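Local atomic coordinates of Alpha/beta hydrolase (Paenibacillus sp. VTT E-133280, PDB entry 6TJ2), a protein that probably hydrolyses methyl salicylate as an extracellular esterase of the alpha/beta-hydrolase fold, related in structure and function to tobacco salicylic acid binding protein 2. Residues Thr76-Tyr79 against Ala80-Ala84; His116-Gly119 against Gly120-Gln124; Glu205-Thr208 against Pro209-Lys213. All coordinates share one frame; numbering follows the deposited sequence.

Contact 1 (Thr76-Tyr79 against Ala80-Ala84); sequences TPEY and AGHGA
Tyr-79 and His-82 meet edge to face: CE1 of the tyrosine sits above the centre of the imidazole, 3.4 Å from His-82 ND1, and the two ring planes stand 58° apart. The phenol reaches this place because CG of Tyr-79 lies between its own backbone N and carbonyl carbon (chi1 58°), which turns the ring to the side of the turn that carries the imidazole. What fixes the rotation of the imidazole is a bond within its own segment: His-82 ND1 donates to Ala-80 O at 2.8 Å, nearly straight and almost in the ring plane. NE2 is tied down as well, by the carboxylate of Glu-205, so both ring nitrogens are engaged.

Beneath the rings, Glu-78 folds back at chi2 and brings OE2 to 3.2 Å from His-82 CB, while OE1 comes to 3.6 Å from Gly-83 CA. The same OE2 accepts a bond from Tyr-79 N at 2.9 Å, on its anti side and somewhat out of the carboxylate plane, and also pairs with His-51 NE2; OE1 takes the amide of Ala-57. At Gly-83 a CB would run into OE1. The Tyr-79 hydroxyl bonds to His-51 O, and the phenol ring stacks on the His-51 ring.

All this is built on a type II beta turn from Tyr-79 to His-82, closed by His-82 N to Tyr-79 O at 3.1 Å, with Gly-81 taking the positive phi such a turn needs at its third position. It belongs to the loop between strand 73-75 and helix 92-105 of the alpha/beta-hydrolase fold.

Contact 2 (His116-Gly119 against Gly120-Gln124); sequences HSFG and GSVIQ
Phe-118 reaches forward along the first turn of the helix to Ser-121 and Val-122. From CB the chain leaves with CG anti to the backbone N (chi1 164°), which turns the ring alongside the helix start. Along one branch of the ring, CD1 and then CE1 pass the serine hydroxyl, which lies over the ring face with OG 3.5 Å from CE1. Along the other branch, CE2 meets Val-122 CG2 at 3.5 Å, obliquely to the ring, with CD2 rather farther from that methyl, and CZ at the tip lies between the two partners. Beyond them the ring packs on Tyr-79, Pro-209 and Leu-210.

The turn underneath has the form of a nucleophile elbow, the sharp strand-to-helix turn of alpha/beta hydrolases, and Ser-117 is probably the nucleophile of a triad with His-264 and Asp-234. Its phi of 50° is the strained backbone expected there, within a type II' turn from His-116 to Gly-119. A CB on Gly-119 would clash with His-116 O. Replacing Phe-118 by an alanine would probably leave Val-122 CG2 and the hydroxyl of Ser-121 without the ring they lie against.

Phe-118 O is gripped twice, by Ser-121 N and by Ser-121 OG, the latter in the carbonyl plane at 2.8 Å; OG also bonds to His-92 NE2. Farther along, Ile-123 N donates to Gly-119 O at 2.9 Å.

Contact 3 (Glu205-Thr208 against Pro209-Lys213); sequences EPAT and PLFEK
Thr-208 and Pro-209 are neighbours in the chain and have the largest shares of the surface buried here, with Leu-210 next. The Thr-Pro link itself brings CB of Thr-208 to 3.5 Å from CD of Pro-209, a tight approach. With CG2 anti to its backbone N, the threonine turns that methyl toward the carboxylate of Glu-212, 3.6 Å from OE1, while OG1 bonds to Asn-173 OD1. Glu-212 OE1 itself is held by the backbone N of His-92.

Thr-208 O accepts from Phe-211 N at 3.0 Å, the donor standing well above the carbonyl plane, and only weakly from Glu-212 N. Pro-209 has no N-H to give, which suits a first turn, where amides lack carbonyls behind them; its ring packs on His-92 and Ile-95 of helix 92-105.

Leu-210 N bonds to Ala-207 O at 3.1 Å. Its CD1 reaches back to Glu-205 CG at 3.9 Å, the Leu-210 and Glu-205 side chains passing at a slant; the same methyl lies 3.8 Å from Pro-206 O. Ala-207 O also lies at the edge of the Phe-211 ring, in its plane, 3.3 Å from CD2.

The arrangement is a short, loosely bonded helical turn with proline in its first turn, following strand 205-206 after a single loop residue; that strand pairs with strand 174-175 in a small antiparallel sheet.

In the fold
Following strand 73-75, contact 1 closes a tight turn in the loop that leads to helix 92-105. Contact 2 comes next, turning strand 111-117 of the central parallel sheet into helix 119-129. Contact 3 follows much later, where strand 205-206 passes into its short helix. Each is local and they run in series, so none encloses or crosses another. They nevertheless touch in space: Phe-118 bridges Tyr-79 of contact 1 and Pro-209 and Leu-210 of contact 3, while His-82 and Glu-205 join contacts 1 and 3 directly. Together they tie the probable nucleophile elbow to the 76-84 loop and the short 205-213 segment.

Contact 1 (Thr76-Tyr79 against Ala80-Ala84)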
ATOM      1  N   THR A  76      -9.477  18.726 -22.935  1.00 10.96           N
ATOM      2  CA  THR A  76     -10.444  18.218 -21.927  1.00 11.37           C
ATOM      3  C   THR A  76     -11.852  18.215 -22.519  1.00 11.14           C
ATOM      4  O   THR A  76     -12.652  19.066 -22.160  1.00 12.91           O
ATOM      5  CB  THR A  76     -10.390  19.033 -20.646  1.00 12.20           C
ATOM      6  OG1 THR A  76     -10.706  20.412 -20.858  1.00 14.31           O
ATOM      7  CG2 THR A  76      -8.996  18.997 -20.055  1.00 13.28           C
ATOM      8  N   PRO A  77     -12.155  17.282 -23.407  1.00 11.03           N
ATOM      9  CA  PRO A  77     -13.469  17.273 -24.060  1.00 11.04           C
ATOM     10  C   PRO A  77     -14.576  16.984 -23.061  1.00 11.35           C
ATOM     11  O   PRO A  77     -14.414  16.154 -22.135  1.00 12.49           O
ATOM     12  CB  PRO A  77     -13.340  16.135 -25.077  1.00 11.59           C
ATOM     13  CG  PRO A  77     -12.264  15.236 -24.508  1.00 12.46           C
ATOM     14  CD  PRO A  77     -11.299  16.193 -23.868  1.00 11.58           C
ATOM     15  N   GLU A  78     -15.725  17.557 -23.331  1.00 11.81           N
ATOM     16  CA  GLU A  78     -16.961  17.080 -22.703  1.00 11.89           C
ATOM     17  C   GLU A  78     -17.551  15.963 -23.590  1.00 11.57           C
ATOM     18  O   GLU A  78     -17.153  15.817 -24.778  1.00 14.62           O
ATOM     19  CB  GLU A  78     -17.972  18.218 -22.586  1.00 11.39           C
ATOM     20  CG  GLU A  78     -19.154  17.901 -21.703  1.00 11.92           C
ATOM     21  CD  GLU A  78     -18.646  17.337 -20.397  1.00 13.30           C
ATOM     22  OE1 GLU A  78     -18.349  18.172 -19.505  1.00 13.23           O
ATOM     23  OE2 GLU A  78     -18.617  16.098 -20.253  1.00 11.90           O
ATOM     24  N   TYR A  79     -18.393  15.126 -23.005  1.00 10.90           N
ATOM     25  CA  TYR A  79     -18.958  13.986 -23.750  1.00 11.71           C
ATOM     26  C   TYR A  79     -20.463  13.884 -23.518  1.00 11.13           C
ATOM     27  O   TYR A  79     -20.973  14.525 -22.659  1.00 11.66           O
ATOM     28  CB  TYR A  79     -18.133  12.722 -23.504  1.00 11.20           C
ATOM     29  CG  TYR A  79     -17.955  12.236 -22.085  1.00 11.54           C
ATOM     30  CD1 TYR A  79     -18.987  11.675 -21.353  1.00 11.73           C
ATOM     31  CD2 TYR A  79     -16.698  12.238 -21.517  1.00 11.42           C
ATOM     32  CE1 TYR A  79     -18.767  11.140 -20.092  1.00 11.93           C
ATOM     33  CE2 TYR A  79     -16.463  11.714 -20.257  1.00 11.57           C
ATOM     34  CZ  TYR A  79     -17.497  11.160 -19.542  1.00 11.17           C
ATOM     35  OH  TYR A  79     -17.277  10.610 -18.326  1.00 12.05           O
ATOM     36  N   ALA A  80     -21.073  13.001 -24.290  1.00 11.36           N
ATOM     37  CA  ALA A  80     -22.541  12.938 -24.400  1.00 11.82           C
ATOM     38  C   ALA A  80     -23.177  12.741 -23.025  1.00 11.50           C
ATOM     39  O   ALA A  80     -22.672  11.988 -22.176  1.00 11.32           O
ATOM     40  CB  ALA A  80     -22.961  11.865 -25.347  1.00 12.92           C
ATOM     41  N   GLY A  81     -24.271  13.466 -22.794  1.00 12.42           N
ATOM     42  CA  GLY A  81     -25.066  13.357 -21.573  1.00 13.19           C
ATOM     43  C   GLY A  81     -24.394  13.932 -20.344  1.00 13.50           C
ATOM     44  O   GLY A  81     -24.900  13.763 -19.226  1.00 14.31           O
ATOM     45  N   HIS A  82     -23.278  14.630 -20.537  1.00 12.10           N
ATOM     46  CA  HIS A  82     -22.515  15.252 -19.449  1.00 12.32           C
ATOM     47  C   HIS A  82     -22.272  16.717 -19.787  1.00 13.00           C
ATOM     48  O   HIS A  82     -22.463  17.154 -20.932  1.00 13.18           O
ATOM     49  CB  HIS A  82     -21.205  14.502 -19.196  1.00 12.07           C
ATOM     50  CG  HIS A  82     -21.427  13.113 -18.711  1.00 12.93           C
ATOM     51  ND1 HIS A  82     -21.977  12.111 -19.496  1.00 11.55           N
ATOM     52  CD2 HIS A  82     -21.137  12.565 -17.528  1.00 12.62           C
ATOM     53  CE1 HIS A  82     -22.033  10.988 -18.749  1.00 11.86           C
ATOM     54  NE2 HIS A  82     -21.524  11.237 -17.547  1.00 12.36           N
ATOM     55  N   GLY A  83     -21.941  17.484 -18.778  1.00 15.34           N
ATOM     56  CA  GLY A  83     -21.855  18.946 -18.937  1.00 14.71           C
ATOM     57  C   GLY A  83     -23.197  19.501 -19.305  1.00 17.73           C
ATOM     58  O   GLY A  83     -24.216  19.154 -18.676  1.00 18.61           O
ATOM     59  N   ALA A  84     -23.231  20.387 -20.263  1.00 16.19           N
ATOM     60  CA  ALA A  84     -24.484  21.020 -20.669  1.00 17.57           C
ATOM     61  C   ALA A  84     -25.325  20.076 -21.524  1.00 18.25           C
ATOM     62  O   ALA A  84     -26.475  20.414 -21.791  1.00 20.54           O
ATOM     63  CB  ALA A  84     -24.172  22.334 -21.350  1.00 18.52           C
TER

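Contact 2 (His116-Gly119 against Gly120-Gln124)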
ATOM      1  N   HIS A 116     -10.025   9.072 -15.967  1.00 10.34           N
ATOM      2  CA  HIS A 116     -10.263   8.978 -14.513  1.00 10.58           C
ATOM      3  C   HIS A 116     -11.565   8.260 -14.275  1.00 11.72           C
ATOM      4  O   HIS A 116     -12.526   8.516 -15.013  1.00 11.25           O
ATOM      5  CB  HIS A 116     -10.220  10.356 -13.906  1.00 11.09           C
ATOM      6  CG  HIS A 116     -10.445  10.429 -12.447  1.00 11.15           C
ATOM      7  ND1 HIS A 116     -11.660  10.617 -11.917  1.00 14.24           N
ATOM      8  CD2 HIS A 116      -9.573  10.361 -11.406  1.00 12.51           C
ATOM      9  CE1 HIS A 116     -11.562  10.730 -10.600  1.00 14.25           C
ATOM     10  NE2 HIS A 116     -10.301  10.598 -10.282  1.00 12.46           N
ATOM     11  N   SER A 117     -11.613   7.375 -13.283  1.00 11.45           N
ATOM     12  CA  SER A 117     -12.831   6.653 -12.858  1.00 13.01           C
ATOM     13  C   SER A 117     -13.561   6.008 -14.045  1.00 12.14           C
ATOM     14  O   SER A 117     -12.964   5.195 -14.773  1.00 13.37           O
ATOM     15  CB  SER A 117     -13.648   7.505 -11.918  1.00 14.73           C
ATOM     16  OG  SER A 117     -14.043   8.743 -12.466  1.00 19.60           O
ATOM     17  N   PHE A 118     -14.860   6.245 -14.231  1.00 12.35           N
ATOM     18  CA  PHE A 118     -15.673   5.704 -15.334  1.00 12.22           C
ATOM     19  C   PHE A 118     -14.973   6.020 -16.642  1.00 10.56           C
ATOM     20  O   PHE A 118     -15.113   5.303 -17.646  1.00 11.12           O
ATOM     21  CB  PHE A 118     -17.049   6.357 -15.290  1.00 11.73           C
ATOM     22  CG  PHE A 118     -17.884   6.222 -16.541  1.00 11.20           C
ATOM     23  CD1 PHE A 118     -18.525   5.038 -16.866  1.00 12.09           C
ATOM     24  CD2 PHE A 118     -17.960   7.246 -17.477  1.00 10.93           C
ATOM     25  CE1 PHE A 118     -19.239   4.894 -18.049  1.00 12.40           C
ATOM     26  CE2 PHE A 118     -18.671   7.105 -18.672  1.00 11.40           C
ATOM     27  CZ  PHE A 118     -19.307   5.925 -18.950  1.00 11.79           C
ATOM     28  N   GLY A 119     -14.229   7.118 -16.716  1.00 10.45           N
ATOM     29  CA  GLY A 119     -13.435   7.455 -17.875  1.00 11.30           C
ATOM     30  C   GLY A 119     -12.459   6.379 -18.322  1.00  9.82           C
ATOM     31  O   GLY A 119     -12.112   6.348 -19.502  1.00 10.93           O
ATOM     32  N   GLY A 120     -12.060   5.465 -17.415  1.00 10.64           N
ATOM     33  CA  GLY A 120     -11.275   4.313 -17.885  1.00 10.11           C
ATOM     34  C   GLY A 120     -12.011   3.463 -18.890  1.00  9.52           C
ATOM     35  O   GLY A 120     -11.402   2.957 -19.852  1.00 11.02           O
ATOM     36  N   SER A 121     -13.305   3.283 -18.695  1.00 10.97           N
ATOM     37  CA  SER A 121     -14.098   2.498 -19.664  1.00 10.83           C
ATOM     38  C   SER A 121     -14.217   3.223 -21.000  1.00 10.07           C
ATOM     39  O   SER A 121     -14.199   2.561 -22.076  1.00 10.97           O
ATOM     40  CB  SER A 121     -15.443   2.102 -19.142  1.00 11.94           C
ATOM     41  OG  SER A 121     -16.334   3.186 -19.058  1.00 11.26           O
ATOM     42  N   VAL A 122     -14.261   4.534 -20.971  1.00 10.04           N
ATOM     43  CA  VAL A 122     -14.339   5.382 -22.168  1.00 11.01           C
ATOM     44  C   VAL A 122     -13.010   5.361 -22.909  1.00  9.66           C
ATOM     45  O   VAL A 122     -13.003   5.248 -24.153  1.00 10.78           O
ATOM     46  CB  VAL A 122     -14.779   6.793 -21.791  1.00 10.69           C
ATOM     47  CG1 VAL A 122     -14.838   7.657 -23.054  1.00 11.28           C
ATOM     48  CG2 VAL A 122     -16.136   6.778 -21.082  1.00 11.70           C
ATOM     49  N   ILE A 123     -11.876   5.439 -22.219  1.00 10.05           N
ATOM     50  CA  ILE A 123     -10.599   5.339 -22.956  1.00 10.49           C
ATOM     51  C   ILE A 123     -10.461   3.959 -23.592  1.00  9.76           C
ATOM     52  O   ILE A 123      -9.871   3.839 -24.699  1.00 11.25           O
ATOM     53  CB  ILE A 123      -9.359   5.773 -22.175  1.00 10.73           C
ATOM     54  CG1 ILE A 123      -8.977   4.780 -21.078  1.00 11.14           C
ATOM     55  CG2 ILE A 123      -9.587   7.185 -21.647  1.00 10.50           C
ATOM     56  CD1 ILE A 123      -7.908   5.294 -20.135  1.00 11.17           C
ATOM     57  N   GLN A 124     -10.987   2.889 -22.947  1.00 10.47           N
ATOM     58  CA  GLN A 124     -10.954   1.557 -23.598  1.00 10.91           C
ATOM     59  C   GLN A 124     -11.733   1.590 -24.907  1.00 10.45           C
ATOM     60  O   GLN A 124     -11.214   1.123 -25.945  1.00 12.37           O
ATOM     61  CB  GLN A 124     -11.508   0.501 -22.655  1.00 11.25           C
ATOM     62  CG  GLN A 124     -10.622   0.180 -21.453  1.00 11.85           C
ATOM     63  CD  GLN A 124     -11.364  -0.735 -20.512  1.00 13.60           C
ATOM     64  OE1 GLN A 124     -12.510  -0.429 -20.114  1.00 14.00           O
ATOM     65  NE2 GLN A 124     -10.770  -1.883 -20.172  1.00 13.73           N
TER

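Contact 3 (Glu205-Thr208 against Pro209-Lys213)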
ATOM      1  N   GLU A 205     -25.525  11.403 -12.260  1.00 11.48           N
ATOM      2  CA  GLU A 205     -24.949  10.641 -13.366  1.00 10.89           C
ATOM      3  C   GLU A 205     -26.047   9.898 -14.113  1.00 10.91           C
ATOM      4  O   GLU A 205     -26.747   9.061 -13.529  1.00 11.65           O
ATOM      5  CB  GLU A 205     -23.924   9.635 -12.838  1.00 11.35           C
ATOM      6  CG  GLU A 205     -23.176   8.912 -13.962  1.00 11.89           C
ATOM      7  CD  GLU A 205     -22.192   9.794 -14.720  1.00 11.19           C
ATOM      8  OE1 GLU A 205     -22.033  10.986 -14.419  1.00 12.11           O
ATOM      9  OE2 GLU A 205     -21.580   9.278 -15.708  1.00 12.56           O
ATOM     10  N   PRO A 206     -26.123  10.042 -15.444  1.00 11.86           N
ATOM     11  CA  PRO A 206     -27.000   9.168 -16.241  1.00 12.24           C
ATOM     12  C   PRO A 206     -26.548   7.716 -16.101  1.00 12.36           C
ATOM     13  O   PRO A 206     -25.353   7.417 -16.249  1.00 11.78           O
ATOM     14  CB  PRO A 206     -26.804   9.639 -17.671  1.00 13.29           C
ATOM     15  CG  PRO A 206     -26.218  11.015 -17.583  1.00 14.70           C
ATOM     16  CD  PRO A 206     -25.440  11.034 -16.275  1.00 12.60           C
ATOM     17  N   ALA A 207     -27.457   6.798 -15.768  1.00 11.67           N
ATOM     18  CA  ALA A 207     -27.036   5.518 -15.196  1.00 13.37           C
ATOM     19  C   ALA A 207     -26.719   4.462 -16.255  1.00 12.94           C
ATOM     20  O   ALA A 207     -25.965   3.538 -15.946  1.00 14.02           O
ATOM     21  CB  ALA A 207     -28.087   4.978 -14.261  1.00 13.98           C
ATOM     22  N   THR A 208     -27.298   4.501 -17.438  1.00 12.17           N
ATOM     23  CA  THR A 208     -27.169   3.369 -18.377  1.00 12.02           C
ATOM     24  C   THR A 208     -25.716   2.984 -18.632  1.00 12.11           C
ATOM     25  O   THR A 208     -25.382   1.802 -18.572  1.00 12.44           O
ATOM     26  CB  THR A 208     -27.961   3.593 -19.653  1.00 12.58           C
ATOM     27  OG1 THR A 208     -29.337   3.732 -19.282  1.00 13.81           O
ATOM     28  CG2 THR A 208     -27.682   2.535 -20.689  1.00 14.23           C
ATOM     29  N   PRO A 209     -24.792   3.921 -18.905  1.00 11.40           N
ATOM     30  CA  PRO A 209     -23.445   3.529 -19.267  1.00 11.51           C
ATOM     31  C   PRO A 209     -22.703   2.810 -18.139  1.00 11.77           C
ATOM     32  O   PRO A 209     -21.705   2.141 -18.462  1.00 13.00           O
ATOM     33  CB  PRO A 209     -22.762   4.855 -19.639  1.00 11.32           C
ATOM     34  CG  PRO A 209     -23.906   5.742 -20.049  1.00 11.40           C
ATOM     35  CD  PRO A 209     -25.025   5.359 -19.084  1.00 12.12           C
ATOM     36  N   LEU A 210     -23.103   3.003 -16.919  1.00 10.91           N
ATOM     37  CA  LEU A 210     -22.419   2.337 -15.777  1.00 11.72           C
ATOM     38  C   LEU A 210     -22.776   0.856 -15.740  1.00 13.44           C
ATOM     39  O   LEU A 210     -22.005   0.067 -15.202  1.00 13.10           O
ATOM     40  CB  LEU A 210     -22.814   3.026 -14.481  1.00 13.03           C
ATOM     41  CG  LEU A 210     -22.090   4.332 -14.158  1.00 16.63           C
ATOM     42  CD1 LEU A 210     -22.254   5.378 -15.252  1.00 19.23           C
ATOM     43  CD2 LEU A 210     -22.633   4.882 -12.833  1.00 18.74           C
ATOM     44  N   PHE A 211     -23.922   0.463 -16.273  1.00 13.49           N
ATOM     45  CA  PHE A 211     -24.435  -0.918 -16.148  1.00 13.28           C
ATOM     46  C   PHE A 211     -24.339  -1.679 -17.463  1.00 14.32           C
ATOM     47  O   PHE A 211     -24.557  -2.921 -17.457  1.00 15.18           O
ATOM     48  CB  PHE A 211     -25.872  -0.904 -15.649  1.00 13.31           C
ATOM     49  CG  PHE A 211     -26.001  -0.413 -14.244  1.00 14.72           C
ATOM     50  CD1 PHE A 211     -25.866  -1.312 -13.194  1.00 14.88           C
ATOM     51  CD2 PHE A 211     -26.215   0.912 -13.951  1.00 15.79           C
ATOM     52  CE1 PHE A 211     -25.939  -0.879 -11.883  1.00 16.17           C
ATOM     53  CE2 PHE A 211     -26.313   1.332 -12.634  1.00 16.83           C
ATOM     54  CZ  PHE A 211     -26.145   0.454 -11.603  1.00 17.24           C
ATOM     55  N   GLU A 212     -23.980  -1.059 -18.576  1.00 14.04           N
ATOM     56  CA  GLU A 212     -23.863  -1.767 -19.877  1.00 14.79           C
ATOM     57  C   GLU A 212     -22.632  -2.660 -19.883  1.00 14.53           C
ATOM     58  O   GLU A 212     -21.505  -2.262 -19.478  1.00 14.99           O
ATOM     59  CB  GLU A 212     -23.804  -0.768 -21.027  1.00 14.98           C
ATOM     60  CG  GLU A 212     -25.081  -0.046 -21.306  1.00 15.13           C
ATOM     61  CD  GLU A 212     -24.921   0.927 -22.441  1.00 16.48           C
ATOM     62  OE1 GLU A 212     -24.462   2.048 -22.205  1.00 15.01           O
ATOM     63  OE2 GLU A 212     -25.287   0.546 -23.586  1.00 19.88           O
ATOM     64  N   LYS A 213     -22.807  -3.884 -20.367  1.00 16.09           N
ATOM     65  CA  LYS A 213     -21.694  -4.815 -20.634  1.00 16.66           C
ATOM     66  C   LYS A 213     -20.891  -4.331 -21.810  1.00 16.20           C
ATOM     67  O   LYS A 213     -21.505  -3.952 -22.827  1.00 18.29           O
ATOM     68  CB  LYS A 213     -22.235  -6.206 -20.961  1.00 17.56           C
ATOM     69  CG  LYS A 213     -23.084  -6.784 -19.867  1.00 20.57           C
ATOM     70  CD  LYS A 213     -22.574  -6.705 -18.466  1.00 21.12           C
ATOM     71  CE  LYS A 213     -23.220  -7.826 -17.671  1.00 22.16           C
ATOM     72  NZ  LYS A 213     -23.132  -7.639 -16.181  1.00 24.33           N
TER